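Local coordinates for protein fumarylacetoacetate hydrolase (Burkholderia xenovorans, PDB 5TI1) that probably hydrolyses fumarylacetoacetate to fumarate and acetoacetate, the last step of phenylalanine and tyrosine breakdown, using a metal ion bound in its active site, at residues B[21-26]-B[115-120]; B[224-229]-B[262-267]; B[393-398]-B[408-413]. All coordinates share one frame; numbering follows the deposited sequence. Where two conformers were deposited one is given.

Contact 1: B[21-26]-B[115-120]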
loop_
_atom_site.group_PDB
_atom_site.type_symbol
_atom_site.label_atom_id
_atom_site.label_comp_id
_atom_site.label_asym_id
_atom_site.label_seq_id
_atom_site.Cartn_x
_atom_site.Cartn_y
_atom_site.Cartn_z
ATOM N N PRO B 21 -3.082 2.786 38.753
ATOM C CA PRO B 21 -1.682 3.128 39.033
ATOM C C PRO B 21 -1.073 2.453 40.255
ATOM O O PRO B 21 0.152 2.332 40.337
ATOM C CB PRO B 21 -1.741 4.647 39.229
ATOM C CG PRO B 21 -2.869 5.076 38.377
ATOM C CD PRO B 21 -3.898 3.990 38.519
ATOM N N SER B 22 -1.892 2.018 41.212
ATOM C CA SER B 22 -1.342 1.422 42.426
ATOM C C SER B 22 -0.869 -0.012 42.213
ATOM O O SER B 22 -0.079 -0.517 43.020
ATOM C CB SER B 22 -2.374 1.471 43.563
ATOM O OG SER B 22 -3.449 0.575 43.337
ATOM N N ARG B 23 -1.313 -0.673 41.148
ATOM C CA ARG B 23 -0.919 -2.054 40.918
ATOM C C ARG B 23 0.564 -2.140 40.569
ATOM O O ARG B 23 1.129 -1.247 39.935
ATOM C CB ARG B 23 -1.763 -2.664 39.802
ATOM C CG ARG B 23 -1.520 -4.142 39.576
ATOM C CD ARG B 23 -2.454 -4.671 38.508
ATOM N NE ARG B 23 -3.846 -4.372 38.832
ATOM C CZ ARG B 23 -4.647 -5.185 39.512
ATOM N NH1 ARG B 23 -4.194 -6.352 39.945
ATOM N NH2 ARG B 23 -5.904 -4.828 39.756
ATOM N N LYS B 24 1.198 -3.224 41.015
ATOM C CA LYS B 24 2.602 -3.484 40.745
ATOM C C LYS B 24 2.768 -4.964 40.429
ATOM O O LYS B 24 1.887 -5.783 40.702
ATOM C CB LYS B 24 3.500 -3.079 41.933
ATOM C CG LYS B 24 3.393 -1.616 42.330
ATOM C CD LYS B 24 3.915 -0.690 41.243
ATOM C CE LYS B 24 3.438 0.740 41.468
ATOM N NZ LYS B 24 3.825 1.670 40.366
ATOM N N SER B 25 3.926 -5.302 39.867
ATOM C CA SER B 25 4.224 -6.651 39.419
ATOM C C SER B 25 5.280 -7.302 40.300
ATOM O O SER B 25 6.097 -6.631 40.936
ATOM C CB SER B 25 4.712 -6.646 37.962
ATOM O OG SER B 25 5.026 -7.959 37.521
ATOM N N TRP B 26 5.261 -8.635 40.323
ATOM C CA TRP B 26 6.380 -9.377 40.884
ATOM C C TRP B 26 7.570 -9.450 39.931
ATOM O O TRP B 26 8.617 -9.983 40.316
ATOM C CB TRP B 26 5.946 -10.788 41.290
ATOM C CG TRP B 26 5.175 -11.510 40.246
ATOM C CD1 TRP B 26 3.819 -11.598 40.149
ATOM C CD2 TRP B 26 5.707 -12.259 39.151
ATOM N NE1 TRP B 26 3.471 -12.354 39.056
ATOM C CE2 TRP B 26 4.613 -12.765 38.420
ATOM C CE3 TRP B 26 7.000 -12.539 38.707
ATOM C CZ2 TRP B 26 4.775 -13.544 37.281
ATOM C CZ3 TRP B 26 7.157 -13.310 37.570
ATOM C CH2 TRP B 26 6.051 -13.803 36.870
ATOM N N LEU B 115 -2.016 -12.282 36.363
ATOM C CA LEU B 115 -0.890 -13.193 36.552
ATOM C C LEU B 115 0.400 -12.457 36.879
ATOM O O LEU B 115 1.259 -13.002 37.580
ATOM C CB LEU B 115 -0.692 -14.052 35.308
ATOM C CG LEU B 115 -1.704 -15.168 35.072
ATOM C CD1 LEU B 115 -1.662 -15.625 33.630
ATOM C CD2 LEU B 115 -1.441 -16.338 36.006
ATOM N N LEU B 116 0.567 -11.238 36.382
ATOM C CA LEU B 116 1.779 -10.485 36.664
ATOM C C LEU B 116 1.690 -9.688 37.955
ATOM O O LEU B 116 2.698 -9.116 38.376
ATOM C CB LEU B 116 2.094 -9.539 35.506
ATOM C CG LEU B 116 2.471 -10.217 34.189
ATOM C CD1 LEU B 116 2.559 -9.178 33.089
ATOM C CD2 LEU B 116 3.800 -10.962 34.350
ATOM N N SER B 117 0.522 -9.654 38.590
ATOM C CA SER B 117 0.331 -8.863 39.796
ATOM C C SER B 117 1.099 -9.455 40.969
ATOM O O SER B 117 1.135 -10.674 41.164
ATOM C CB SER B 117 -1.157 -8.770 40.140
ATOM O OG SER B 117 -1.858 -8.189 39.061
ATOM N N ARG B 118 1.691 -8.564 41.764
ATOM C CA ARG B 118 2.562 -8.967 42.865
ATOM C C ARG B 118 1.846 -9.844 43.884
ATOM O O ARG B 118 2.480 -10.690 44.527
ATOM C CB ARG B 118 3.131 -7.711 43.517
ATOM C CG ARG B 118 3.177 -7.708 45.005
ATOM C CD ARG B 118 3.583 -6.336 45.456
ATOM N NE ARG B 118 4.839 -5.939 44.832
ATOM C CZ ARG B 118 5.399 -4.747 44.988
ATOM N NH1 ARG B 118 6.548 -4.467 44.383
ATOM N NH2 ARG B 118 4.806 -3.835 45.753
ATOM N N ASP B 119 0.532 -9.679 44.029
ATOM C CA ASP B 119 -0.250 -10.459 44.976
ATOM C C ASP B 119 -0.753 -11.777 44.397
ATOM O O ASP B 119 -1.431 -12.527 45.107
ATOM C CB ASP B 119 -1.432 -9.626 45.477
ATOM C CG ASP B 119 -0.986 -8.380 46.219
ATOM O OD1 ASP B 119 -0.186 -8.502 47.173
ATOM O OD2 ASP B 119 -1.427 -7.276 45.838
ATOM N N ASP B 120 -0.443 -12.080 43.140
ATOM C CA ASP B 120 -0.852 -13.325 42.506
ATOM C C ASP B 120 0.288 -14.338 42.550
ATOM O O ASP B 120 1.448 -13.997 42.299
ATOM C CB ASP B 120 -1.281 -13.071 41.061
ATOM C CG ASP B 120 -2.087 -14.215 40.480
ATOM O OD1 ASP B 120 -1.505 -15.289 40.223
ATOM O OD2 ASP B 120 -3.312 -14.041 40.294
#
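Three flat groups carry this contact, two by an edge and one by a face. The indole of W26 turns its edge to the chain leaving helix 102-116: the O atoms of L115 and S117 and the CA of R118 lie near its plane. R23 likewise uses a guanidinium edge, NH1 giving a hydrogen bond to S117 OG at 3.1 Å, with that oxygen 16° out of the plane. The guanidinium of R118 instead lays one face over K24, whose CB sits 4.0 Å from R118 CZ.

The two shortest bonds run to the neighbouring carbonyls of L115 and L116. W26 NE1 reaches L115 O at 2.7 Å, on a lone pair and almost in the ring plane; its CG stands in the crowded position between backbone N and carbonyl carbon (chi1 48°). S25 OG, anti to its own N, lies 2.7 Å from L116 O, which W26 N also grips at 3.3 Å. A small serine suits this buried spot, since its short hydroxyl meets L116 O on a lone pair. S117 OG also bonds S113 O. R118 N closes the backbone pairing on K24 O at 3.0 Å.

L116 crosses W26 at about a right angle, its CD2 4.0 Å from W26 CZ2. The arrangement is a single beta bridge, S25 with S117, joining the N-terminal loop to a type I turn, S117 to D120, that follows helix 102-116.

Contact 2: B[224-229]-B[262-267]; sequences DIELET and SARDIQ. With MG (magnesium ion), chain K.
Backbone bonding pairs D224 with S262 as an antiparallel hydrogen-bonded pair where strands 223-233 and 252-263 run side by side. D224 N meets S262 O at 2.8 Å, nearly along the C=O axis, and S262 N returns the bond to D224 O at 2.9 Å from above the carbonyl plane. Beyond it A263 is the N-cap of helix 264-270, and R264, the first helical residue, starts its side chain toward residues 224-229.

Two salt bridges spread from R264, whose chain is extended from CG to NE and whose guanidinium meets one acid through NE and another through NH2. NE meets D224 OD2 at 2.9 Å and NH2 meets E226 OE1 at 2.9 Å. Both bonds are straight (168°), lie close to the guanidinium plane and use the anti lone pair of the acceptor. The carboxylate of D224 nonetheless stands 84° from the guanidinium plane, that of E226 only 34°. Arginine suits a buried place between two acids because its N-H groups fan out in one plane; backbone N-H of L390 and L389 hold D224 as well. S262 CB lies over one guanidinium face, while its OG turns to K280 NZ.

R264 is a second-shell residue of the metal site in the FAH-family C-terminal domain, holding the first-shell E226, and D224 in turn holds R264.

Metal coordination uses the other oxygen of E226: OE2 binds MG at 2.2 Å, and E228 OE1, two residues on, binds it at 2.2 Å, with D153 and D260 completing the protein ligands. With OE1 held by R264, the rotation of the E226 carboxylate is fixed, and the arginine's charge probably helps keep this glutamate ionised.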
loop_
_atom_site.group_PDB
_atom_site.type_symbol
_atom_site.label_atom_id
_atom_site.label_comp_id
_atom_site.label_asym_id
_atom_site.label_seq_id
_atom_site.Cartn_x
_atom_site.Cartn_y
_atom_site.Cartn_z
ATOM N N ASP B 224 16.185 13.348 6.245
ATOM C CA ASP B 224 15.533 13.869 7.433
ATOM C C ASP B 224 14.686 12.777 8.072
ATOM O O ASP B 224 14.332 11.778 7.436
ATOM C CB ASP B 224 14.682 15.105 7.085
ATOM C CG ASP B 224 14.374 15.975 8.296
ATOM O OD1 ASP B 224 14.784 15.612 9.417
ATOM O OD2 ASP B 224 13.726 17.031 8.125
ATOM N N ILE B 225 14.391 12.972 9.355
ATOM C CA ILE B 225 13.395 12.166 10.055
ATOM C C ILE B 225 12.031 12.807 9.880
ATOM O O ILE B 225 11.920 13.969 9.471
ATOM C CB ILE B 225 13.696 12.045 11.558
ATOM C CG1 ILE B 225 13.379 13.378 12.247
ATOM C CG2 ILE B 225 15.130 11.600 11.793
ATOM C CD1 ILE B 225 13.539 13.358 13.736
ATOM N N GLU B 226 10.986 12.064 10.226
ATOM C CA GLU B 226 9.688 12.649 10.542
ATOM C C GLU B 226 9.188 11.925 11.778
ATOM O O GLU B 226 8.849 10.736 11.708
ATOM C CB GLU B 226 8.695 12.540 9.382
ATOM C CG GLU B 226 9.136 13.336 8.160
ATOM C CD GLU B 226 7.983 13.795 7.292
ATOM O OE1 GLU B 226 8.099 14.867 6.662
ATOM O OE2 GLU B 226 6.967 13.088 7.241
ATOM N N LEU B 227 9.207 12.629 12.912
ATOM C CA LEU B 227 8.718 12.085 14.170
ATOM C C LEU B 227 7.207 11.953 14.101
ATOM O O LEU B 227 6.504 12.952 13.905
ATOM C CB LEU B 227 9.118 12.988 15.337
ATOM C CG LEU B 227 8.313 12.764 16.623
ATOM C CD1 LEU B 227 8.663 11.436 17.253
ATOM C CD2 LEU B 227 8.586 13.886 17.609
ATOM N N GLU B 228 6.712 10.725 14.254
ATOM C CA GLU B 228 5.286 10.445 14.156
ATOM C C GLU B 228 4.913 9.312 15.099
ATOM O O GLU B 228 5.769 8.604 15.631
ATOM C CB GLU B 228 4.889 10.044 12.729
ATOM C CG GLU B 228 5.338 11.003 11.646
ATOM C CD GLU B 228 4.731 10.676 10.308
ATOM O OE1 GLU B 228 5.283 11.107 9.276
ATOM O OE2 GLU B 228 3.698 9.982 10.301
ATOM N N THR B 229 3.612 9.126 15.280
ATOM C CA THR B 229 3.082 7.870 15.782
ATOM C C THR B 229 2.323 7.161 14.664
ATOM O O THR B 229 1.838 7.781 13.711
ATOM C CB THR B 229 2.137 8.082 16.961
ATOM O OG1 THR B 229 0.971 8.739 16.480
ATOM C CG2 THR B 229 2.797 8.950 18.057
ATOM N N SER B 262 12.672 10.765 5.280
ATOM C CA SER B 262 12.360 11.614 4.138
ATOM C C SER B 262 13.641 12.100 3.482
ATOM O O SER B 262 14.552 12.567 4.171
ATOM C CB SER B 262 11.517 12.815 4.567
ATOM O OG SER B 262 10.210 12.400 4.948
ATOM N N ALA B 263 13.696 12.005 2.151
ATOM C CA ALA B 263 14.757 12.609 1.344
ATOM C C ALA B 263 14.169 13.865 0.711
ATOM O O ALA B 263 13.509 13.798 -0.332
ATOM C CB ALA B 263 15.267 11.633 0.291
ATOM N N ARG B 264 14.396 15.017 1.348
ATOM C CA ARG B 264 13.601 16.196 1.019
ATOM C C ARG B 264 13.981 16.808 -0.315
ATOM O O ARG B 264 13.115 17.382 -0.983
ATOM C CB ARG B 264 13.721 17.243 2.119
ATOM C CG ARG B 264 13.302 16.693 3.444
ATOM C CD ARG B 264 12.806 17.752 4.378
ATOM N NE ARG B 264 12.292 17.105 5.573
ATOM C CZ ARG B 264 11.075 16.589 5.673
ATOM N NH1 ARG B 264 10.223 16.656 4.646
ATOM N NH2 ARG B 264 10.713 16.004 6.806
ATOM N N ASP B 265 15.252 16.706 -0.718
ATOM C CA ASP B 265 15.620 17.215 -2.035
ATOM C C ASP B 265 15.054 16.333 -3.140
ATOM O O ASP B 265 14.603 16.843 -4.171
ATOM C CB ASP B 265 17.143 17.370 -2.167
ATOM C CG ASP B 265 17.928 16.151 -1.692
ATOM O OD1 ASP B 265 17.338 15.198 -1.152
ATOM O OD2 ASP B 265 19.166 16.157 -1.857
ATOM N N ILE B 266 15.055 15.011 -2.941
ATOM C CA ILE B 266 14.353 14.123 -3.864
ATOM C C ILE B 266 12.868 14.473 -3.899
ATOM O O ILE B 266 12.228 14.433 -4.957
ATOM C CB ILE B 266 14.590 12.649 -3.469
ATOM C CG1 ILE B 266 16.065 12.272 -3.670
ATOM C CG2 ILE B 266 13.711 11.707 -4.279
ATOM C CD1 ILE B 266 16.376 10.816 -3.353
ATOM N N GLN B 267 12.305 14.859 -2.748
ATOM C CA GLN B 267 10.867 15.124 -2.691
ATOM C C GLN B 267 10.508 16.368 -3.487
ATOM O O GLN B 267 9.531 16.371 -4.246
ATOM C CB GLN B 267 10.402 15.274 -1.239
ATOM C CG GLN B 267 8.884 15.495 -1.111
ATOM C CD GLN B 267 8.409 15.680 0.328
ATOM O OE1 GLN B 267 8.276 14.716 1.077
ATOM N NE2 GLN B 267 8.134 16.925 0.709
HETATM MG MG MG K . 5.324 11.671 7.128
#

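Contact 3: B[393-398]-B[408-413]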
loop_
_atom_site.group_PDB
_atom_site.type_symbol
_atom_site.label_atom_id
_atom_site.label_comp_id
_atom_site.label_asym_id
_atom_site.label_seq_id
_atom_site.Cartn_x
_atom_site.Cartn_y
_atom_site.Cartn_z
ATOM N N THR B 393 16.117 23.097 12.216
ATOM C CA THR B 393 17.203 23.928 11.707
ATOM C C THR B 393 16.722 24.962 10.696
ATOM O O THR B 393 17.548 25.655 10.093
ATOM C CB THR B 393 18.302 23.062 11.076
ATOM O OG1 THR B 393 17.839 22.503 9.842
ATOM C CG2 THR B 393 18.697 21.933 12.007
ATOM N N TRP B 394 15.410 25.094 10.521
ATOM C CA TRP B 394 14.805 25.968 9.512
ATOM C C TRP B 394 15.531 25.827 8.175
ATOM O O TRP B 394 16.145 26.756 7.646
ATOM C CB TRP B 394 14.766 27.424 9.975
ATOM C CG TRP B 394 13.697 28.221 9.269
ATOM C CD1 TRP B 394 13.880 29.169 8.303
ATOM C CD2 TRP B 394 12.279 28.116 9.463
ATOM N NE1 TRP B 394 12.665 29.669 7.892
ATOM C CE2 TRP B 394 11.667 29.039 8.588
ATOM C CE3 TRP B 394 11.468 27.338 10.298
ATOM C CZ2 TRP B 394 10.285 29.204 8.525
ATOM C CZ3 TRP B 394 10.093 27.500 10.227
ATOM C CH2 TRP B 394 9.517 28.425 9.347
ATOM N N ASN B 395 15.446 24.611 7.637
ATOM C CA ASN B 395 16.060 24.250 6.360
ATOM C C ASN B 395 17.567 24.508 6.351
ATOM O O ASN B 395 18.159 24.748 5.296
ATOM C CB ASN B 395 15.386 24.979 5.195
ATOM C CG ASN B 395 15.606 24.276 3.880
ATOM O OD1 ASN B 395 16.006 23.105 3.853
ATOM N ND2 ASN B 395 15.347 24.977 2.777
ATOM N N GLY B 396 18.203 24.448 7.520
ATOM C CA GLY B 396 19.633 24.642 7.606
ATOM C C GLY B 396 20.067 26.067 7.854
ATOM O O GLY B 396 21.272 26.342 7.835
ATOM N N LYS B 397 19.123 26.984 8.081
ATOM C CA LYS B 397 19.481 28.369 8.351
ATOM C C LYS B 397 20.112 28.514 9.732
ATOM O O LYS B 397 21.020 29.331 9.927
ATOM C CB LYS B 397 18.243 29.259 8.217
ATOM N N LYS B 398 19.640 27.733 10.705
ATOM C CA LYS B 398 20.217 27.701 12.047
ATOM C C LYS B 398 20.486 26.242 12.379
ATOM O O LYS B 398 19.652 25.574 13.008
ATOM C CB LYS B 398 19.300 28.358 13.079
ATOM N N ARG B 408 24.348 19.800 13.304
ATOM C CA ARG B 408 23.601 19.096 12.274
ATOM C C ARG B 408 22.658 20.053 11.575
ATOM O O ARG B 408 21.965 20.842 12.230
ATOM C CB ARG B 408 22.809 17.916 12.854
ATOM C CG ARG B 408 23.663 16.699 13.175
ATOM C CD ARG B 408 24.347 16.156 11.924
ATOM N NE ARG B 408 25.126 14.955 12.196
ATOM C CZ ARG B 408 26.379 14.959 12.652
ATOM N NH1 ARG B 408 26.993 16.107 12.908
ATOM N NH2 ARG B 408 27.020 13.810 12.852
ATOM N N SER B 409 22.638 19.986 10.248
ATOM C CA SER B 409 21.527 20.536 9.487
ATOM C C SER B 409 20.580 19.391 9.158
ATOM O O SER B 409 19.509 19.283 9.758
ATOM C CB SER B 409 22.017 21.248 8.230
ATOM O OG SER B 409 22.593 22.492 8.574
ATOM N N PHE B 410 20.980 18.511 8.247
ATOM C CA PHE B 410 20.258 17.270 8.002
ATOM C C PHE B 410 21.108 16.091 8.479
ATOM O O PHE B 410 22.207 16.270 9.012
ATOM C CB PHE B 410 19.854 17.173 6.527
ATOM C CG PHE B 410 18.793 18.166 6.144
ATOM C CD1 PHE B 410 17.448 17.890 6.376
ATOM C CD2 PHE B 410 19.136 19.397 5.612
ATOM C CE1 PHE B 410 16.459 18.818 6.050
ATOM C CE2 PHE B 410 18.166 20.328 5.285
ATOM C CZ PHE B 410 16.817 20.042 5.503
ATOM N N ILE B 411 20.568 14.878 8.326
ATOM C CA ILE B 411 21.216 13.689 8.869
ATOM C C ILE B 411 22.455 13.333 8.052
ATOM O O ILE B 411 22.450 13.381 6.816
ATOM C CB ILE B 411 20.239 12.504 8.896
ATOM C CG1 ILE B 411 19.019 12.802 9.776
ATOM C CG2 ILE B 411 20.945 11.248 9.392
ATOM C CD1 ILE B 411 17.886 11.807 9.543
ATOM N N GLU B 412 23.513 12.937 8.739
ATOM C CA GLU B 412 24.756 12.555 8.092
ATOM C C GLU B 412 24.978 11.052 8.227
ATOM O O GLU B 412 24.336 10.378 9.041
ATOM C CB GLU B 412 25.923 13.370 8.672
ATOM C CG GLU B 412 26.140 14.639 7.864
ATOM C CD GLU B 412 26.618 15.799 8.679
ATOM O OE1 GLU B 412 26.426 16.949 8.229
ATOM O OE2 GLU B 412 27.190 15.572 9.764
ATOM N N ASP B 413 25.864 10.526 7.372
ATOM C CA ASP B 413 26.148 9.098 7.363
ATOM C C ASP B 413 26.702 8.658 8.713
ATOM O O ASP B 413 27.502 9.362 9.333
ATOM C CB ASP B 413 27.140 8.759 6.246
ATOM C CG ASP B 413 26.544 8.928 4.847
ATOM O OD1 ASP B 413 25.311 9.104 4.711
ATOM O OD2 ASP B 413 27.321 8.868 3.873
#
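A Schellman motif ends helix 389-392 here: W394, at positive phi, is its C-prime residue, and the chain then folds through a type I' turn from W394 to K397 that meets the loop after strand 407-408. N395 and G396, both at positive phi, hold its central positions, which suit asparagine and glycine. The tight part lies at T393 against the carbonyls of R408 and S409, with buried F410 beside it. T393 stands with OG1 in the crowded position between N and carbonyl carbon (chi1 71°), where it bonds L389 O; this sends CG2 across to the other loop, 3.5 Å from R408 O and 3.6 Å from S409 O. A beta-branched threonine suits the place because one branch serves the helix end and the other packs on the facing backbone. The price is polar, since S409 O is buried here without a partner.

The looser side, partly exposed, is made by G396 and S409, where S409 OG comes only to 3.8 Å from G396 CA. A side chain on G396 would press on the preceding carbonyl oxygen. Farther out, R408 leads its chain away from the turn; its NE forms a salt bridge with D415.

At the F410 end of the contact N395 sets CG anti to its N (chi1 -158°), and OD1 bonds K222 NZ. The same oxygen approaches the F410 ring at its edge, the planes 80° apart, with OD1 3.6 Å from F410 CZ.

The three contacts follow one another in series along the chain, each closing before the next opens. Contact 1 stands apart: its centre is about 41 Å from that of contact 2 and about 46 Å from that of contact 3, across the middle of the chain. Contacts 2 and 3 share the C-terminal hydrolase region, their centres about 12 Å apart, and they touch. Contact 2 pairs neighbouring strands 223-233 and 252-263 of one sheet, and I411 bonds by its backbone to L223 of the first. I411 CD1 packs on I225 CG2, and F410 CE1 near D224 OD2 and R264 CD. Residues 408-413 thus lie against the acid-arginine network next to the magnesium site, whereas contact 1 is structural packing away from it.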